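Local atomic coordinates of kinetochore protein mis18 (Schizosaccharomyces pombe, PDB entry 5J6P), a protein that acts in the complex that recruits the histone CENP-A to centromeres, binds zinc, and keeps histones of the centromeric central core deacetylated. Residues Q14-S19 against E39-V44; L34-E39 against D86-S91; V57-S62 against V73-P78. All blocks are in the same frame, centred on the assembly; numbering follows the deposited sequence.

Interaction 1 (Q14-S19 against E39-V44)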
ATOM      1  N   GLN A  14       1.036  -7.042   1.701  1.00 61.67           N
ATOM      2  CA  GLN A  14       1.159  -6.406   2.976  1.00 62.10           C
ATOM      3  C   GLN A  14       2.132  -5.244   2.885  1.00 61.99           C
ATOM      4  O   GLN A  14       3.234  -5.388   2.363  1.00 67.94           O
ATOM      5  CB  GLN A  14       1.651  -7.389   4.031  1.00 63.88           C
ATOM      6  CG  GLN A  14       1.751  -6.715   5.383  1.00 57.57           C
ATOM      7  CD  GLN A  14       2.041  -7.660   6.517  1.00 61.24           C
ATOM      8  OE1 GLN A  14       2.783  -8.672   6.385  1.00 71.76           O
ATOM      9  NE2 GLN A  14       1.504  -7.313   7.665  1.00 61.66           N
ATOM     10  N   ILE A  15       1.732  -4.101   3.417  1.00 69.36           N
ATOM     11  CA  ILE A  15       2.619  -2.950   3.449  1.00 76.86           C
ATOM     12  C   ILE A  15       3.598  -3.161   4.577  1.00 78.28           C
ATOM     13  O   ILE A  15       3.168  -3.389   5.695  1.00 68.51           O
ATOM     14  CB  ILE A  15       1.866  -1.638   3.683  1.00 76.16           C
ATOM     15  CG1 ILE A  15       1.124  -1.265   2.405  1.00 80.27           C
ATOM     16  CG2 ILE A  15       2.809  -0.518   4.090  1.00 71.34           C
ATOM     17  CD1 ILE A  15      -0.012  -0.285   2.625  1.00 82.62           C
ATOM     18  N   VAL A  16       4.891  -3.058   4.263  1.00 74.80           N
ATOM     19  CA  VAL A  16       5.962  -3.240   5.246  1.00 77.02           C
ATOM     20  C   VAL A  16       6.634  -1.922   5.677  1.00 79.31           C
ATOM     21  O   VAL A  16       7.179  -1.824   6.773  1.00 79.85           O
ATOM     22  CB  VAL A  16       7.006  -4.244   4.727  1.00 80.22           C
ATOM     23  CG1 VAL A  16       6.338  -5.582   4.385  1.00 76.18           C
ATOM     24  CG2 VAL A  16       7.769  -3.692   3.524  1.00 83.07           C
ATOM     25  N   GLY A  17       6.608  -0.915   4.813  1.00 72.76           N
ATOM     26  CA  GLY A  17       6.948   0.435   5.218  1.00 78.09           C
ATOM     27  C   GLY A  17       6.810   1.420   4.091  1.00 79.29           C
ATOM     28  O   GLY A  17       6.149   1.125   3.086  1.00 85.46           O
ATOM     29  N   ASP A  18       7.463   2.571   4.245  1.00 81.96           N
ATOM     30  CA  ASP A  18       7.417   3.647   3.242  1.00 81.12           C
ATOM     31  C   ASP A  18       8.736   4.349   3.120  1.00 77.82           C
ATOM     32  O   ASP A  18       9.670   4.069   3.868  1.00 81.48           O
ATOM     33  CB  ASP A  18       6.356   4.662   3.618  1.00 80.54           C
ATOM     34  CG  ASP A  18       6.593   5.235   4.976  1.00 85.60           C
ATOM     35  OD1 ASP A  18       7.721   5.710   5.242  1.00 91.37           O
ATOM     36  OD2 ASP A  18       5.658   5.180   5.788  1.00 73.14           O
ATOM     37  N   SER A  19       8.788   5.278   2.174  1.00 82.63           N
ATOM     38  CA  SER A  19       9.987   6.061   1.881  1.00 81.17           C
ATOM     39  C   SER A  19      10.458   6.919   3.006  1.00 78.29           C
ATOM     40  O   SER A  19      11.621   7.222   3.069  1.00 85.61           O
ATOM     41  CB  SER A  19       9.777   6.971   0.680  1.00 87.29           C
ATOM     42  OG  SER A  19      10.235   6.294  -0.475  1.00 93.45           O
ATOM     43  N   GLU A  39       4.933  -2.545  12.479  1.00 84.48           N
ATOM     44  CA  GLU A  39       5.294  -3.364  13.624  1.00100.90           C
ATOM     45  C   GLU A  39       5.124  -4.848  13.376  1.00105.87           C
ATOM     46  O   GLU A  39       6.117  -5.601  13.372  1.00110.44           O
ATOM     47  CB  GLU A  39       4.560  -2.946  14.891  1.00116.27           C
ATOM     48  CG  GLU A  39       5.405  -2.036  15.772  1.00125.76           C
ATOM     49  CD  GLU A  39       4.622  -1.490  16.944  1.00137.02           C
ATOM     50  OE1 GLU A  39       3.855  -2.276  17.553  1.00122.76           O
ATOM     51  OE2 GLU A  39       4.771  -0.277  17.245  1.00144.57           O
ATOM     52  N   ASN A  40       3.905  -5.292  13.125  1.00 86.28           N
ATOM     53  CA  ASN A  40       3.772  -6.721  12.973  1.00 87.67           C
ATOM     54  C   ASN A  40       3.933  -7.236  11.531  1.00 84.87           C
ATOM     55  O   ASN A  40       3.686  -8.416  11.280  1.00 71.29           O
ATOM     56  CB  ASN A  40       2.530  -7.204  13.714  1.00 93.29           C
ATOM     57  CG  ASN A  40       2.716  -7.138  15.229  1.00105.13           C
ATOM     58  OD1 ASN A  40       1.910  -6.536  15.943  1.00102.19           O
ATOM     59  ND2 ASN A  40       3.812  -7.725  15.723  1.00102.32           N
ATOM     60  N   SER A  41       4.456  -6.412  10.613  1.00 73.04           N
ATOM     61  CA  SER A  41       4.594  -6.845   9.230  1.00 73.71           C
ATOM     62  C   SER A  41       5.712  -7.856   8.945  1.00 76.55           C
ATOM     63  O   SER A  41       5.747  -8.439   7.864  1.00 66.45           O
ATOM     64  CB  SER A  41       4.812  -5.660   8.321  1.00 71.26           C
ATOM     65  OG  SER A  41       6.030  -5.033   8.629  1.00 83.35           O
ATOM     66  N   VAL A  42       6.607  -8.091   9.894  1.00 80.01           N
ATOM     67  CA  VAL A  42       7.910  -8.644   9.547  1.00 74.33           C
ATOM     68  C   VAL A  42       8.487  -9.430  10.711  1.00 71.20           C
ATOM     69  O   VAL A  42       8.362  -8.993  11.859  1.00 64.74           O
ATOM     70  CB  VAL A  42       8.797  -7.464   9.022  1.00 70.43           C
ATOM     71  CG1 VAL A  42      10.052  -7.223   9.826  1.00 70.38           C
ATOM     72  CG2 VAL A  42       9.094  -7.645   7.553  1.00 72.37           C
ATOM     73  N   ARG A  43       9.089 -10.580  10.397  1.00 70.48           N
ATOM     74  CA  ARG A  43       9.669 -11.522  11.387  1.00 69.80           C
ATOM     75  C   ARG A  43      11.154 -11.704  11.099  1.00 72.94           C
ATOM     76  O   ARG A  43      11.536 -11.896   9.948  1.00 75.28           O
ATOM     77  CB  ARG A  43       8.983 -12.883  11.245  1.00 69.01           C
ATOM     78  CG  ARG A  43       9.346 -13.991  12.247  1.00 72.15           C
ATOM     79  CD  ARG A  43       8.924 -15.406  11.790  1.00 71.86           C
ATOM     80  NE  ARG A  43       7.606 -15.343  11.160  1.00 77.92           N
ATOM     81  CZ  ARG A  43       7.257 -15.810   9.957  1.00 77.49           C
ATOM     82  NH1 ARG A  43       8.071 -16.509   9.186  1.00 80.39           N
ATOM     83  NH2 ARG A  43       6.009 -15.621   9.540  1.00 95.79           N
ATOM     84  N   VAL A  44      11.990 -11.652  12.138  1.00 83.11           N
ATOM     85  CA  VAL A  44      13.430 -11.911  12.015  1.00 79.90           C
ATOM     86  C   VAL A  44      13.632 -13.380  12.346  1.00 76.37           C
ATOM     87  O   VAL A  44      13.295 -13.790  13.437  1.00 80.18           O
ATOM     88  CB  VAL A  44      14.226 -11.078  13.037  1.00 84.67           C
ATOM     89  CG1 VAL A  44      15.719 -11.258  12.830  1.00 88.79           C
ATOM     90  CG2 VAL A  44      13.887  -9.598  12.929  1.00 90.20           C
TER
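A small, buried contact bridges the two beta-sheets of the chain beside the zinc site. Residues 14-19 carry strand 15-18, at one margin of the three-stranded antiparallel sheet; residues 39-41 lead into strand 42-50, at one margin of the six-stranded sheet. The two segments bury 173 Å² between them. The nearest CA atoms are those of Val16 and Ser41, 5.5 Å apart. Ser41 is the centre of the contact: its CB points at the facing strand and lies 3.8 Å from Ile15 O. Its OG sits between its own backbone N and carbonyl carbon (chi1 64°), which brings it alongside Val16, 3.8 Å from Val16 CA and 4.1 Å from Val16 CB. That hydroxyl is hydrogen-bonded elsewhere, with Val38 O. The chain, one piece of a longer protein, is its Yippee-Mis18 zinc-binding domain, of the beta-tent class, in which two sheets meet at a zinc bound here by two CxxC pairs, Cys9 with Cys12 and Cys63 with Cys66. Gln14 follows the first pair closely. With CG anti to the backbone N (chi1 -179°) and the chain extended, it reaches across so that its CD lies 3.8 Å from Ser41 CA, while its side chain also comes within about 3 Å, nearest atoms, of those of Cys12 and Cys63. Val16 is flanked further by Phe7 and Phe90, and toward the far end of the strand Asp18 OD2 is hydrogen-bonded to Tyr98 OH of the second subunit.

Interaction 2 (L34-E39 against D86-S91); sequences LSDAVE and DMYTFS
The methyl group of Ala37 is set almost squarely on the Tyr88 ring: Ala37 CB stands 4.0 Å from the ring centroid and 3° off its normal, a CH-pi contact over one face. The same methyl meets the Phe90 ring at its edge, with Ala37 CB 4.4 Å from Phe90 CZ. Both rings have CG anti to their own carbonyl carbon. Leu34 crosses Phe90 at about a right angle and touches it with one branch, Leu34 CD2 lying 3.7 Å from Phe90 CE2. Just before Tyr88, the Met87 chain bends at chi2 and chi3 and lays its SD 3.7 Å from Ser35 CA; the Ser35 hydroxyl is engaged elsewhere, with Ala21 O. The backbones fix this order through one antiparallel hydrogen-bonded pair. Leu34 N donates to Tyr88 O at 2.8 Å, in the carbonyl plane, a straighter bond (154°) than that from Tyr88 N to Leu34 O (2.9 Å, 137°). After this pair the chain passes as loop by the edge of the tyrosine ring at Ser35 and reaches its face at Ala37. In the six-stranded sheet of the domain, strand 88-91 lies between strands 31-34 and 69-76, while Tyr88 and Phe90 both also pack on Leu61 of strand 57-63.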
ATOM      1  N   LEU A  34      15.905   0.489   5.269  1.00 64.99           N
ATOM      2  CA  LEU A  34      14.952   1.320   5.963  1.00 73.70           C
ATOM      3  C   LEU A  34      15.232   1.205   7.438  1.00 70.96           C
ATOM      4  O   LEU A  34      15.584   0.144   7.903  1.00 72.20           O
ATOM      5  CB  LEU A  34      13.506   0.809   5.722  1.00 78.90           C
ATOM      6  CG  LEU A  34      12.502   1.335   4.664  1.00 84.13           C
ATOM      7  CD1 LEU A  34      13.060   1.424   3.250  1.00 82.31           C
ATOM      8  CD2 LEU A  34      11.238   0.470   4.665  1.00 80.07           C
ATOM      9  N   SER A  35      14.977   2.281   8.161  1.00 72.75           N
ATOM     10  CA  SER A  35      15.207   2.378   9.577  1.00 76.80           C
ATOM     11  C   SER A  35      13.983   2.013  10.369  1.00 84.30           C
ATOM     12  O   SER A  35      14.011   1.995  11.622  1.00 80.21           O
ATOM     13  CB  SER A  35      15.584   3.824   9.922  1.00 83.93           C
ATOM     14  OG  SER A  35      14.506   4.716   9.669  1.00 83.83           O
ATOM     15  N   ASP A  36      12.872   1.808   9.664  1.00 88.77           N
ATOM     16  CA  ASP A  36      11.663   1.343  10.334  1.00 93.37           C
ATOM     17  C   ASP A  36      10.763   0.554   9.405  1.00 85.42           C
ATOM     18  O   ASP A  36      10.798   0.738   8.181  1.00 84.16           O
ATOM     19  CB  ASP A  36      10.870   2.508  10.988  1.00 87.21           C
ATOM     20  CG  ASP A  36      10.055   2.044  12.207  1.00 94.83           C
ATOM     21  OD1 ASP A  36      10.036   0.824  12.490  1.00 90.02           O
ATOM     22  OD2 ASP A  36       9.437   2.886  12.893  1.00109.76           O
ATOM     23  N   ALA A  37       9.958  -0.319  10.015  1.00 75.30           N
ATOM     24  CA  ALA A  37       8.905  -1.012   9.308  1.00 75.27           C
ATOM     25  C   ALA A  37       7.707  -1.180  10.171  1.00 68.19           C
ATOM     26  O   ALA A  37       7.793  -1.144  11.372  1.00 69.30           O
ATOM     27  CB  ALA A  37       9.402  -2.375   8.853  1.00 84.07           C
ATOM     28  N   VAL A  38       6.590  -1.456   9.535  1.00 74.62           N
ATOM     29  CA  VAL A  38       5.340  -1.677  10.252  1.00 74.94           C
ATOM     30  C   VAL A  38       5.492  -2.773  11.298  1.00 76.59           C
ATOM     31  O   VAL A  38       6.077  -3.823  11.023  1.00 75.57           O
ATOM     32  CB  VAL A  38       4.216  -2.089   9.291  1.00 69.99           C
ATOM     33  CG1 VAL A  38       2.937  -2.356  10.082  1.00 63.18           C
ATOM     34  CG2 VAL A  38       4.021  -1.037   8.184  1.00 68.74           C
ATOM     35  N   GLU A  39       4.933  -2.545  12.479  1.00 84.48           N
ATOM     36  CA  GLU A  39       5.294  -3.364  13.624  1.00100.90           C
ATOM     37  C   GLU A  39       5.124  -4.848  13.376  1.00105.87           C
ATOM     38  O   GLU A  39       6.117  -5.601  13.372  1.00110.44           O
ATOM     39  CB  GLU A  39       4.560  -2.946  14.891  1.00116.27           C
ATOM     40  CG  GLU A  39       5.405  -2.036  15.772  1.00125.76           C
ATOM     41  CD  GLU A  39       4.622  -1.490  16.944  1.00137.02           C
ATOM     42  OE1 GLU A  39       3.855  -2.276  17.553  1.00122.76           O
ATOM     43  OE2 GLU A  39       4.771  -0.277  17.245  1.00144.57           O
ATOM     44  N   ASP A  86      21.463  -3.343  12.162  1.00 74.89           N
ATOM     45  CA  ASP A  86      20.202  -3.286  12.892  1.00 77.39           C
ATOM     46  C   ASP A  86      19.117  -2.420  12.228  1.00 80.52           C
ATOM     47  O   ASP A  86      18.325  -1.726  12.918  1.00 79.48           O
ATOM     48  CB  ASP A  86      20.478  -2.928  14.350  1.00 78.59           C
ATOM     49  CG  ASP A  86      21.250  -4.019  15.054  1.00 86.82           C
ATOM     50  OD1 ASP A  86      21.414  -5.099  14.436  1.00 83.37           O
ATOM     51  OD2 ASP A  86      21.694  -3.812  16.206  1.00 94.56           O
ATOM     52  N   MET A  87      19.090  -2.506  10.892  1.00 69.03           N
ATOM     53  CA  MET A  87      18.101  -1.841  10.066  1.00 79.37           C
ATOM     54  C   MET A  87      17.542  -2.861   9.083  1.00 83.04           C
ATOM     55  O   MET A  87      18.213  -3.850   8.738  1.00 95.79           O
ATOM     56  CB  MET A  87      18.681  -0.659   9.258  1.00 73.68           C
ATOM     57  CG  MET A  87      19.457   0.378  10.029  1.00 77.03           C
ATOM     58  SD  MET A  87      18.624   1.749  10.845  1.00 89.87           S
ATOM     59  CE  MET A  87      17.958   1.066  12.378  1.00 83.97           C
ATOM     60  N   TYR A  88      16.353  -2.532   8.575  1.00 78.34           N
ATOM     61  CA  TYR A  88      15.594  -3.391   7.687  1.00 73.86           C
ATOM     62  C   TYR A  88      16.058  -3.254   6.261  1.00 61.99           C
ATOM     63  O   TYR A  88      15.792  -2.256   5.640  1.00 72.61           O
ATOM     64  CB  TYR A  88      14.094  -3.090   7.770  1.00 67.85           C
ATOM     65  CG  TYR A  88      13.541  -3.156   9.177  1.00 69.14           C
ATOM     66  CD1 TYR A  88      13.079  -4.343   9.723  1.00 67.94           C
ATOM     67  CD2 TYR A  88      13.474  -2.015   9.958  1.00 75.65           C
ATOM     68  CE1 TYR A  88      12.552  -4.382  11.018  1.00 74.33           C
ATOM     69  CE2 TYR A  88      12.963  -2.041  11.242  1.00 85.92           C
ATOM     70  CZ  TYR A  88      12.499  -3.221  11.771  1.00 78.84           C
ATOM     71  OH  TYR A  88      11.990  -3.180  13.047  1.00 82.50           O
ATOM     72  N   THR A  89      16.718  -4.284   5.753  1.00 57.51           N
ATOM     73  CA  THR A  89      17.272  -4.287   4.414  1.00 68.21           C
ATOM     74  C   THR A  89      16.456  -5.216   3.519  1.00 69.20           C
ATOM     75  O   THR A  89      16.600  -6.437   3.550  1.00 73.34           O
ATOM     76  CB  THR A  89      18.768  -4.731   4.429  1.00 73.96           C
ATOM     77  OG1 THR A  89      19.539  -3.849   5.279  1.00 82.94           O
ATOM     78  CG2 THR A  89      19.357  -4.739   3.053  1.00 65.79           C
ATOM     79  N   PHE A  90      15.654  -4.595   2.668  1.00 68.68           N
ATOM     80  CA  PHE A  90      14.725  -5.276   1.778  1.00 64.40           C
ATOM     81  C   PHE A  90      15.236  -5.602   0.388  1.00 65.22           C
ATOM     82  O   PHE A  90      15.991  -4.864  -0.220  1.00 75.17           O
ATOM     83  CB  PHE A  90      13.452  -4.430   1.658  1.00 67.57           C
ATOM     84  CG  PHE A  90      12.668  -4.359   2.943  1.00 66.32           C
ATOM     85  CD1 PHE A  90      12.033  -5.479   3.437  1.00 70.29           C
ATOM     86  CD2 PHE A  90      12.594  -3.197   3.674  1.00 65.92           C
ATOM     87  CE1 PHE A  90      11.340  -5.436   4.647  1.00 70.13           C
ATOM     88  CE2 PHE A  90      11.907  -3.151   4.869  1.00 66.16           C
ATOM     89  CZ  PHE A  90      11.263  -4.267   5.356  1.00 63.12           C
ATOM     90  N   SER A  91      14.727  -6.699  -0.126  1.00 71.49           N
ATOM     91  CA  SER A  91      15.093  -7.251  -1.408  1.00 77.36           C
ATOM     92  C   SER A  91      14.151  -6.656  -2.494  1.00 78.99           C
ATOM     93  O   SER A  91      12.959  -6.844  -2.422  1.00 80.86           O
ATOM     94  CB  SER A  91      14.957  -8.781  -1.252  1.00 78.35           C
ATOM     95  OG  SER A  91      15.566  -9.512  -2.284  1.00 84.43           O
TER

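Interaction 3 (V57-S62 against V73-P78)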
ATOM      1  N   VAL A  57      27.143 -10.410   8.960  1.00 73.10           N
ATOM      2  CA  VAL A  57      26.206 -11.385   9.500  1.00 81.96           C
ATOM      3  C   VAL A  57      24.767 -10.824   9.569  1.00 78.37           C
ATOM      4  O   VAL A  57      24.489  -9.797  10.211  1.00 76.03           O
ATOM      5  CB  VAL A  57      26.703 -11.918  10.859  1.00 80.41           C
ATOM      6  CG1 VAL A  57      25.634 -12.710  11.605  1.00 82.82           C
ATOM      7  CG2 VAL A  57      27.957 -12.754  10.640  1.00 85.87           C
ATOM      8  N   TYR A  58      23.855 -11.551   8.930  1.00 80.34           N
ATOM      9  CA  TYR A  58      22.458 -11.176   8.866  1.00 78.57           C
ATOM     10  C   TYR A  58      21.537 -12.317   9.218  1.00 78.69           C
ATOM     11  O   TYR A  58      21.848 -13.491   9.027  1.00 83.68           O
ATOM     12  CB  TYR A  58      22.124 -10.695   7.479  1.00 76.63           C
ATOM     13  CG  TYR A  58      22.109 -11.786   6.433  1.00 76.26           C
ATOM     14  CD1 TYR A  58      20.968 -12.554   6.224  1.00 82.48           C
ATOM     15  CD2 TYR A  58      23.200 -12.013   5.621  1.00 75.56           C
ATOM     16  CE1 TYR A  58      20.932 -13.527   5.257  1.00 79.79           C
ATOM     17  CE2 TYR A  58      23.169 -12.989   4.646  1.00 78.01           C
ATOM     18  CZ  TYR A  58      22.031 -13.744   4.479  1.00 77.50           C
ATOM     19  OH  TYR A  58      21.970 -14.716   3.524  1.00 78.87           O
ATOM     20  N   SER A  59      20.388 -11.938   9.736  1.00 82.74           N
ATOM     21  CA  SER A  59      19.259 -12.827   9.909  1.00 80.47           C
ATOM     22  C   SER A  59      18.228 -12.490   8.824  1.00 75.17           C
ATOM     23  O   SER A  59      18.037 -11.321   8.489  1.00 76.07           O
ATOM     24  CB  SER A  59      18.683 -12.639  11.298  1.00 80.92           C
ATOM     25  OG  SER A  59      19.555 -13.223  12.248  1.00 89.88           O
ATOM     26  N   GLU A  60      17.587 -13.515   8.270  1.00 76.61           N
ATOM     27  CA  GLU A  60      16.543 -13.335   7.265  1.00 70.21           C
ATOM     28  C   GLU A  60      15.276 -12.630   7.783  1.00 69.25           C
ATOM     29  O   GLU A  60      14.891 -12.858   8.921  1.00 66.37           O
ATOM     30  CB  GLU A  60      16.169 -14.679   6.720  1.00 73.31           C
ATOM     31  CG  GLU A  60      17.211 -15.222   5.763  1.00 78.40           C
ATOM     32  CD  GLU A  60      16.777 -16.524   5.124  1.00 80.23           C
ATOM     33  OE1 GLU A  60      16.116 -17.330   5.836  1.00 84.80           O
ATOM     34  OE2 GLU A  60      17.097 -16.723   3.925  1.00 79.48           O
ATOM     35  N   LEU A  61      14.678 -11.754   6.947  1.00 70.49           N
ATOM     36  CA  LEU A  61      13.363 -11.127   7.213  1.00 71.37           C
ATOM     37  C   LEU A  61      12.249 -11.769   6.390  1.00 69.59           C
ATOM     38  O   LEU A  61      12.354 -11.835   5.144  1.00 63.04           O
ATOM     39  CB  LEU A  61      13.356  -9.670   6.811  1.00 84.33           C
ATOM     40  CG  LEU A  61      13.870  -8.565   7.696  1.00 89.13           C
ATOM     41  CD1 LEU A  61      13.629  -7.236   6.984  1.00 87.23           C
ATOM     42  CD2 LEU A  61      13.160  -8.631   9.034  1.00 87.00           C
ATOM     43  N   SER A  62      11.168 -12.164   7.081  1.00 77.08           N
ATOM     44  CA  SER A  62       9.970 -12.802   6.478  1.00 71.20           C
ATOM     45  C   SER A  62       8.686 -11.945   6.611  1.00 67.22           C
ATOM     46  O   SER A  62       8.543 -11.273   7.625  1.00 65.00           O
ATOM     47  CB  SER A  62       9.746 -14.123   7.179  1.00 72.29           C
ATOM     48  OG  SER A  62      10.830 -15.021   6.959  1.00 72.58           O
ATOM     49  N   VAL A  73      18.226  -8.526   8.182  1.00 75.70           N
ATOM     50  CA  VAL A  73      18.808  -7.567   9.106  1.00 80.69           C
ATOM     51  C   VAL A  73      20.250  -7.930   9.281  1.00 82.81           C
ATOM     52  O   VAL A  73      20.548  -8.985   9.857  1.00 88.54           O
ATOM     53  CB  VAL A  73      18.160  -7.643  10.484  1.00 80.11           C
ATOM     54  CG1 VAL A  73      18.809  -6.632  11.420  1.00 71.59           C
ATOM     55  CG2 VAL A  73      16.664  -7.386  10.365  1.00 85.41           C
ATOM     56  N   TYR A  74      21.145  -7.058   8.831  1.00 83.45           N
ATOM     57  CA  TYR A  74      22.569  -7.234   9.145  1.00 75.55           C
ATOM     58  C   TYR A  74      22.809  -6.922  10.624  1.00 77.56           C
ATOM     59  O   TYR A  74      22.555  -5.803  11.072  1.00 69.97           O
ATOM     60  CB  TYR A  74      23.432  -6.391   8.238  1.00 71.96           C
ATOM     61  CG  TYR A  74      23.373  -6.913   6.828  1.00 71.28           C
ATOM     62  CD1 TYR A  74      22.370  -6.547   5.967  1.00 76.28           C
ATOM     63  CD2 TYR A  74      24.286  -7.829   6.380  1.00 76.76           C
ATOM     64  CE1 TYR A  74      22.334  -7.037   4.671  1.00 76.49           C
ATOM     65  CE2 TYR A  74      24.230  -8.353   5.106  1.00 69.97           C
ATOM     66  CZ  TYR A  74      23.262  -7.947   4.256  1.00 67.07           C
ATOM     67  OH  TYR A  74      23.197  -8.463   2.988  1.00 72.02           O
ATOM     68  N   ASN A  75      23.237  -7.948  11.371  1.00 76.11           N
ATOM     69  CA  ASN A  75      23.483  -7.851  12.814  1.00 83.05           C
ATOM     70  C   ASN A  75      24.924  -7.426  13.116  1.00 80.81           C
ATOM     71  O   ASN A  75      25.161  -6.728  14.120  1.00 80.51           O
ATOM     72  CB  ASN A  75      23.213  -9.190  13.517  1.00 89.66           C
ATOM     73  CG  ASN A  75      21.956  -9.879  13.019  1.00 92.15           C
ATOM     74  OD1 ASN A  75      20.841  -9.530  13.404  1.00 92.12           O
ATOM     75  ND2 ASN A  75      22.134 -10.869  12.171  1.00 91.44           N
ATOM     76  N   SER A  76      25.859  -7.861  12.254  1.00 74.67           N
ATOM     77  CA  SER A  76      27.278  -7.586  12.394  1.00 80.75           C
ATOM     78  C   SER A  76      27.843  -7.145  11.098  1.00 81.00           C
ATOM     79  O   SER A  76      27.728  -7.840  10.094  1.00 82.48           O
ATOM     80  CB  SER A  76      28.075  -8.819  12.823  1.00 83.91           C
ATOM     81  OG  SER A  76      27.622  -9.275  14.075  1.00 93.04           O
ATOM     82  N   THR A  77      28.520  -6.009  11.155  1.00 91.62           N
ATOM     83  CA  THR A  77      29.125  -5.396   9.992  1.00 90.24           C
ATOM     84  C   THR A  77      30.528  -4.875  10.311  1.00 88.97           C
ATOM     85  O   THR A  77      30.905  -4.745  11.513  1.00 80.05           O
ATOM     86  CB  THR A  77      28.258  -4.210   9.519  1.00 93.90           C
ATOM     87  OG1 THR A  77      27.858  -3.403  10.646  1.00 96.89           O
ATOM     88  CG2 THR A  77      27.029  -4.722   8.840  1.00 93.76           C
ATOM     89  N   PRO A  78      31.301  -4.574   9.240  1.00 88.37           N
ATOM     90  CA  PRO A  78      32.476  -3.722   9.298  1.00 88.22           C
ATOM     91  C   PRO A  78      32.066  -2.290   9.619  1.00 91.97           C
ATOM     92  O   PRO A  78      30.905  -2.060   9.924  1.00 98.44           O
ATOM     93  CB  PRO A  78      32.966  -3.741   7.848  1.00 87.89           C
ATOM     94  CG  PRO A  78      32.606  -5.087   7.356  1.00 82.67           C
ATOM     95  CD  PRO A  78      31.234  -5.273   7.938  1.00 90.88           C
TER
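Strands 57-62 and 73-76 run antiparallel, their short axes at 147°, with a classic beta bulge where Asn75 and Ser76 both face Val57. The pairing is hydrogen-bonded at Val57 with Ser76 and at Ser59 with Val73; between them Tyr58 and Tyr74 form a non-hydrogen-bonded pair. At the bulge Val57 O accepts from two backbone donors, Asn75 N at 2.5 Å, nearly along the C=O axis, and Ser76 N at 3.1 Å, on a lone pair. Past it the regular pattern resumes, with Val73 N donating to Ser59 O at 2.8 Å. The two tyrosines project together from the same face of the sheet. The rings of Tyr58 and Tyr74 are set obliquely, neither stacked nor edge-to-face, with 59° between their planes. Tyr58 has its ring in the crowded position between backbone N and carbonyl carbon (chi1 71°), and its CB rests over one face of the Tyr74 ring, 4.0 Å from the centroid. The Tyr58 ring also makes a cation-pi contact with Lys72. Among the residues on the other face, Val57 CB meets Ser76 CB at 3.9 Å. Further along, Leu61 CD2 packs on Val73 CG2, also at 3.9 Å. The Asn75 side chain crosses that of Val57 at about a right angle, and its ND2 makes weak hydrogen bonds to Val57 O and to Ser59 OG, whose stronger partner is Thr47 O on strand 42-50. The chemistry implies that this hairpin is held chiefly by its backbone, the extra residue of the bulge being secured by the Val57 carbonyl oxygen, which accepts two backbone hydrogen bonds, and, more loosely, by the asparagine amide.

Overall arrangement
All three contacts share the six-stranded sheet. Interaction 1 ties it to the three-stranded sheet, interaction 3 lies within it, and interaction 2 joins its strand 88-91 to the end of strand 31-34 and the loop that follows. Interactions 1 and 2, centres about 7 Å apart, are stitched by a probable hydrogen bond between Val16 O and Val38 N, 2.8 Å. Between interactions 1 and 3 (centres about 16 Å apart) Arg43 O probably bonds to Ser62 N at 2.9 Å. Interactions 2 and 3 meet at Phe90 CE1 and Leu61 CD1, 3.7 Å apart. The zinc lies about 5 Å from the side chain of Gln14, about 10 Å from Phe90's and about 11 Å from Leu61's, so interaction 1 borders the metal site most closely.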